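Local coordinates for protein putative nucleoside-diphosphate-sugar epimerase (Staphylococcus aureus subsp. aureus, PDB 3E48) that is of unknown function but, as a putative nucleoside-diphosphate-sugar epimerase with a Rossmann-type NAD(P)H-binding fold, probably binds a dinucleotide cofactor, at residues 145-150 and 169-174; 158-163 and 206-211. One frame throughout, in Å; residues are numbered along the deposited sequence.

Contact 1. Residues 145-150 and 169-174; sequences DPLKPY and INYITR
At the start of helix 174-186, the carboxylate of Asp145 meets both the backbone and the side chain of Arg174. Asp145 lies in the loop that leads into helix 147-157, and Arg174 opens the helix that follows strand 168-172. The backbone N of Arg174 donates to Asp145 OD1 over 2.9 Å with an N-H...O angle of 152°, meeting this oxygen on its syn side and somewhat out of the carboxylate plane. In Arg174, CG sits beside its own backbone N (chi1 -69°), which brings CG to 3.4 Å from OD1 of Asp145. From CG to NE the chain runs extended, and the guanidinium swings back past the aspartate, NH1 of Arg174 coming to 3.3 Å from CB of Asp145. The two flat groups are tilted by 45°, and the direct ion pair between Asp145 OD2 and Arg174 NH1 is long at 3.9 Å. A water bridges the two groups: it donates to Asp145 OD2 over 2.8 Å and, lying in the guanidinium plane at its edge, accepts from Arg174 NH1. Pro146 adds its CG, 4.2 Å from Arg174 NH2. Thr173 is the N-cap of the helix, its OG1 bonded to Asp176 N, so a capping hydroxyl and an outside carboxylate serve the same helix start; the helix dipole would be expected to favour the negative charge there. The Rossmann-type sheet places strands 134-143 and 168-172 side by side and parallel, and the connection between them passes through helix 147-157. Farther back along strand 168-172, Leu147 CD1 reaches the Tyr171 ring obliquely, 4.2 Å from CE1, and both side chains also touch Leu207 of helix 204-215. Beyond the pair, Arg174 makes a cation-pi contact with Tyr143, and Phe276 packs on Asp145 and Thr173.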
# COMPACT_ATOMS: atom_id res chain seq x y z
N ASP B 145 25.47 -3.29 1.08
CA ASP B 145 26.15 -4.58 1.02
C ASP B 145 26.30 -5.25 -0.35
O ASP B 145 27.40 -5.67 -0.72
CB ASP B 145 25.49 -5.54 2.02
CG ASP B 145 25.48 -4.97 3.43
OD1 ASP B 145 24.81 -3.94 3.65
OD2 ASP B 145 26.14 -5.55 4.32
N PRO B 146 25.21 -5.34 -1.14
CA PRO B 146 25.27 -5.97 -2.46
C PRO B 146 26.34 -5.39 -3.40
O PRO B 146 26.80 -6.07 -4.32
CB PRO B 146 23.86 -5.75 -3.00
CG PRO B 146 23.03 -5.79 -1.76
CD PRO B 146 23.83 -4.93 -0.82
N LEU B 147 26.73 -4.15 -3.16
CA LEU B 147 27.72 -3.50 -4.01
C LEU B 147 29.09 -4.19 -3.98
O LEU B 147 29.80 -4.18 -4.98
CB LEU B 147 27.88 -2.03 -3.62
CG LEU B 147 26.64 -1.16 -3.85
CD1 LEU B 147 26.86 0.24 -3.32
CD2 LEU B 147 26.32 -1.13 -5.35
N LYS B 148 29.45 -4.79 -2.85
CA LYS B 148 30.75 -5.45 -2.76
C LYS B 148 30.91 -6.63 -3.73
O LYS B 148 31.86 -6.66 -4.52
CB LYS B 148 31.04 -5.90 -1.33
CG LYS B 148 31.38 -4.76 -0.38
CD LYS B 148 31.83 -5.29 0.98
CE LYS B 148 32.32 -4.15 1.87
NZ LYS B 148 32.80 -4.64 3.20
N PRO B 149 30.00 -7.62 -3.67
CA PRO B 149 30.12 -8.77 -4.58
C PRO B 149 29.87 -8.41 -6.04
O PRO B 149 30.22 -9.17 -6.95
CB PRO B 149 29.05 -9.73 -4.05
CG PRO B 149 28.95 -9.37 -2.60
CD PRO B 149 28.99 -7.87 -2.64
N TYR B 150 29.29 -7.24 -6.26
CA TYR B 150 28.98 -6.78 -7.61
C TYR B 150 30.15 -6.07 -8.28
O TYR B 150 30.25 -6.03 -9.50
CB TYR B 150 27.74 -5.88 -7.55
CG TYR B 150 27.18 -5.43 -8.88
CD1 TYR B 150 27.08 -6.32 -9.96
CD2 TYR B 150 26.69 -4.14 -9.04
CE1 TYR B 150 26.50 -5.91 -11.16
CE2 TYR B 150 26.10 -3.73 -10.23
CZ TYR B 150 26.01 -4.62 -11.29
OH TYR B 150 25.42 -4.20 -12.46
N ILE B 169 19.76 7.98 -4.93
CA ILE B 169 19.24 6.86 -4.15
C ILE B 169 19.89 6.81 -2.78
O ILE B 169 21.11 6.88 -2.65
CB ILE B 169 19.50 5.51 -4.86
CG1 ILE B 169 18.68 5.42 -6.16
CG2 ILE B 169 19.10 4.35 -3.95
CD1 ILE B 169 19.06 4.28 -7.06
N ASN B 170 19.07 6.68 -1.74
CA ASN B 170 19.64 6.62 -0.40
C ASN B 170 20.01 5.18 -0.07
O ASN B 170 19.22 4.25 -0.25
CB ASN B 170 18.67 7.19 0.63
CG ASN B 170 19.33 7.38 1.98
OD1 ASN B 170 19.42 6.44 2.77
ND2 ASN B 170 19.81 8.59 2.24
N TYR B 171 21.24 5.03 0.41
CA TYR B 171 21.83 3.74 0.77
C TYR B 171 22.21 3.66 2.24
O TYR B 171 22.53 4.67 2.85
CB TYR B 171 23.11 3.51 -0.02
CG TYR B 171 22.93 3.10 -1.46
CD1 TYR B 171 22.87 1.75 -1.81
CD2 TYR B 171 22.89 4.05 -2.48
CE1 TYR B 171 22.77 1.35 -3.13
CE2 TYR B 171 22.79 3.66 -3.81
CZ TYR B 171 22.74 2.31 -4.13
OH TYR B 171 22.65 1.92 -5.45
N ILE B 172 22.22 2.44 2.78
CA ILE B 172 22.59 2.21 4.17
C ILE B 172 23.04 0.75 4.32
O ILE B 172 22.54 -0.13 3.62
CB ILE B 172 21.39 2.53 5.12
CG1 ILE B 172 21.81 2.37 6.58
CG2 ILE B 172 20.20 1.63 4.79
CD1 ILE B 172 20.76 2.85 7.56
N THR B 173 23.98 0.49 5.22
CA THR B 173 24.47 -0.88 5.42
C THR B 173 23.48 -1.70 6.23
O THR B 173 22.65 -1.14 6.96
CB THR B 173 25.82 -0.93 6.19
OG1 THR B 173 25.63 -0.44 7.52
CG2 THR B 173 26.88 -0.10 5.48
N ARG B 174 23.55 -3.02 6.11
CA ARG B 174 22.67 -3.87 6.88
C ARG B 174 23.08 -3.71 8.34
O ARG B 174 22.23 -3.72 9.23
CB ARG B 174 22.81 -5.34 6.48
CG ARG B 174 22.28 -5.68 5.10
CD ARG B 174 21.88 -7.14 5.02
NE ARG B 174 21.42 -7.48 3.68
CZ ARG B 174 22.21 -7.88 2.69
NH1 ARG B 174 23.52 -8.00 2.89
NH2 ARG B 174 21.70 -8.15 1.50
O HOH W 1 25.13 -8.02 5.18

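Contact 2. Residues 158-163 and 206-211; sequences HKLIYP and ELAAIL
Leu160, in the short strand 159-160, points its side chain at helix 204-215 and carries most of this buried apolar contact. Its CG, anti to the backbone N (chi1 -178°), is carried toward the helix; from it the two methyl groups divide between successive turns. CD2 lies on the first turn of 206-211, 4.0 Å from CB of Leu207 and 4.2 Å from CB of Ala208, where the small side chain of Ala208 is consistent with the close approach of CD2 to the helix backbone; Leu160 CD2 is also 4.0 Å from the Ala208 N. CD1 goes to the next turn, 4.1 Å from CD1 of Leu211. The Leu160 side chain crosses those of Leu207 and Leu211 at about a right angle. Two residues on, Tyr162 faces the helix again: Leu207 CD1, which also lies 4.0 Å from Leu160 CD2, meets the edge of the Tyr162 ring near its plane, 4.3 Å from CE2. The Tyr162 ring also stacks with Tyr247, and the Tyr162 backbone O accepts from the Tyr221 hydroxyl. Leu154 of helix 147-157 touches both Leu160 and Leu211. The buried face of helix 204-215 thus packs on strand 159-160, which pairs in parallel with strand 220-221, an arrangement consistent with the smaller C-terminal lobe that accompanies the Rossmann part in other epimerase-like short-chain dehydrogenase/reductases.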
# COMPACT_ATOMS: atom_id res chain seq x y z
N HIS B 158 33.48 -1.70 -16.66
CA HIS B 158 34.03 -0.37 -16.43
C HIS B 158 32.89 0.64 -16.48
O HIS B 158 33.08 1.81 -16.79
CB HIS B 158 35.08 -0.01 -17.50
CG HIS B 158 36.28 -0.89 -17.48
ND1 HIS B 158 36.27 -2.18 -17.98
CD2 HIS B 158 37.53 -0.69 -17.00
CE1 HIS B 158 37.47 -2.72 -17.81
NE2 HIS B 158 38.25 -1.84 -17.22
N LYS B 159 31.68 0.16 -16.17
CA LYS B 159 30.51 1.02 -16.19
C LYS B 159 29.45 0.61 -15.17
O LYS B 159 29.27 -0.57 -14.88
CB LYS B 159 29.88 1.01 -17.59
CG LYS B 159 30.85 1.34 -18.72
CD LYS B 159 30.23 1.05 -20.08
CE LYS B 159 31.24 1.28 -21.20
NZ LYS B 159 30.67 0.93 -22.53
N LEU B 160 28.76 1.62 -14.63
CA LEU B 160 27.67 1.40 -13.69
C LEU B 160 26.45 1.53 -14.60
O LEU B 160 26.26 2.58 -15.22
CB LEU B 160 27.65 2.51 -12.63
CG LEU B 160 26.58 2.38 -11.54
CD1 LEU B 160 26.86 1.14 -10.69
CD2 LEU B 160 26.60 3.64 -10.67
N ILE B 161 25.65 0.48 -14.70
CA ILE B 161 24.50 0.49 -15.60
C ILE B 161 23.09 0.63 -15.02
O ILE B 161 22.11 0.52 -15.76
CB ILE B 161 24.51 -0.77 -16.49
CG1 ILE B 161 24.35 -2.03 -15.63
CG2 ILE B 161 25.82 -0.84 -17.27
CD1 ILE B 161 24.27 -3.31 -16.43
N TYR B 162 22.98 0.86 -13.72
CA TYR B 162 21.67 1.01 -13.10
C TYR B 162 20.83 2.04 -13.85
O TYR B 162 21.25 3.19 -14.02
CB TYR B 162 21.80 1.45 -11.64
CG TYR B 162 22.46 0.44 -10.71
CD1 TYR B 162 22.11 -0.91 -10.73
CD2 TYR B 162 23.38 0.87 -9.75
CE1 TYR B 162 22.66 -1.81 -9.81
CE2 TYR B 162 23.93 -0.02 -8.83
CZ TYR B 162 23.56 -1.36 -8.86
OH TYR B 162 24.09 -2.22 -7.93
N PRO B 163 19.64 1.65 -14.32
CA PRO B 163 18.75 2.57 -15.05
C PRO B 163 18.03 3.48 -14.08
O PRO B 163 16.80 3.42 -13.94
CB PRO B 163 17.80 1.62 -15.77
CG PRO B 163 17.65 0.51 -14.77
CD PRO B 163 19.08 0.29 -14.30
N GLU B 206 28.06 9.90 -8.55
CA GLU B 206 28.90 9.84 -7.36
C GLU B 206 29.16 8.39 -6.98
O GLU B 206 30.25 8.04 -6.54
CB GLU B 206 28.22 10.55 -6.18
CG GLU B 206 28.06 12.05 -6.34
CD GLU B 206 27.21 12.65 -5.25
OE1 GLU B 206 26.05 12.20 -5.09
OE2 GLU B 206 27.68 13.59 -4.57
N LEU B 207 28.14 7.55 -7.15
CA LEU B 207 28.29 6.14 -6.83
C LEU B 207 29.42 5.55 -7.67
O LEU B 207 30.28 4.84 -7.16
CB LEU B 207 26.99 5.38 -7.12
CG LEU B 207 26.62 4.25 -6.16
CD1 LEU B 207 25.50 3.44 -6.79
CD2 LEU B 207 27.81 3.35 -5.87
N ALA B 208 29.42 5.86 -8.96
CA ALA B 208 30.45 5.35 -9.85
C ALA B 208 31.84 5.84 -9.43
O ALA B 208 32.81 5.08 -9.46
CB ALA B 208 30.15 5.76 -11.30
N ALA B 209 31.92 7.11 -9.04
CA ALA B 209 33.19 7.69 -8.62
C ALA B 209 33.71 7.00 -7.36
O ALA B 209 34.91 6.74 -7.22
CB ALA B 209 33.03 9.19 -8.37
N ILE B 210 32.80 6.69 -6.43
CA ILE B 210 33.15 6.01 -5.19
C ILE B 210 33.71 4.62 -5.50
O ILE B 210 34.76 4.23 -4.99
CB ILE B 210 31.92 5.83 -4.27
CG1 ILE B 210 31.35 7.19 -3.87
CG2 ILE B 210 32.31 5.04 -3.02
CD1 ILE B 210 32.27 7.98 -3.00
N LEU B 211 32.97 3.87 -6.31
CA LEU B 211 33.37 2.52 -6.68
C LEU B 211 34.68 2.54 -7.46
O LEU B 211 35.50 1.62 -7.33
CB LEU B 211 32.26 1.86 -7.51
CG LEU B 211 30.91 1.74 -6.80
CD1 LEU B 211 29.82 1.32 -7.79
CD2 LEU B 211 31.02 0.73 -5.67

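Overall arrangement
The two contacts interleave along the chain: 158-163 falls between the two segments of contact 1, and 206-211 follows both. Their centres are 12 Å apart. Contact 1 sits at the end of strand 168-172 in the main sheet; its centre is about 10 Å from the centre of the chain, that of contact 2 about 22 Å. They meet directly in aromatic and aliphatic packing, which joins the Rossmann-type sheet to helix 204-215. The Tyr162 hydroxyl OH is 3.4 Å from Tyr150 CE2 and 3.6 Å from Leu147 CD2, and Tyr171 OH is 3.5 Å from Leu207 CD1. Helix 273-277 also borders both contacts, with Leu273 on Leu147 and Leu207.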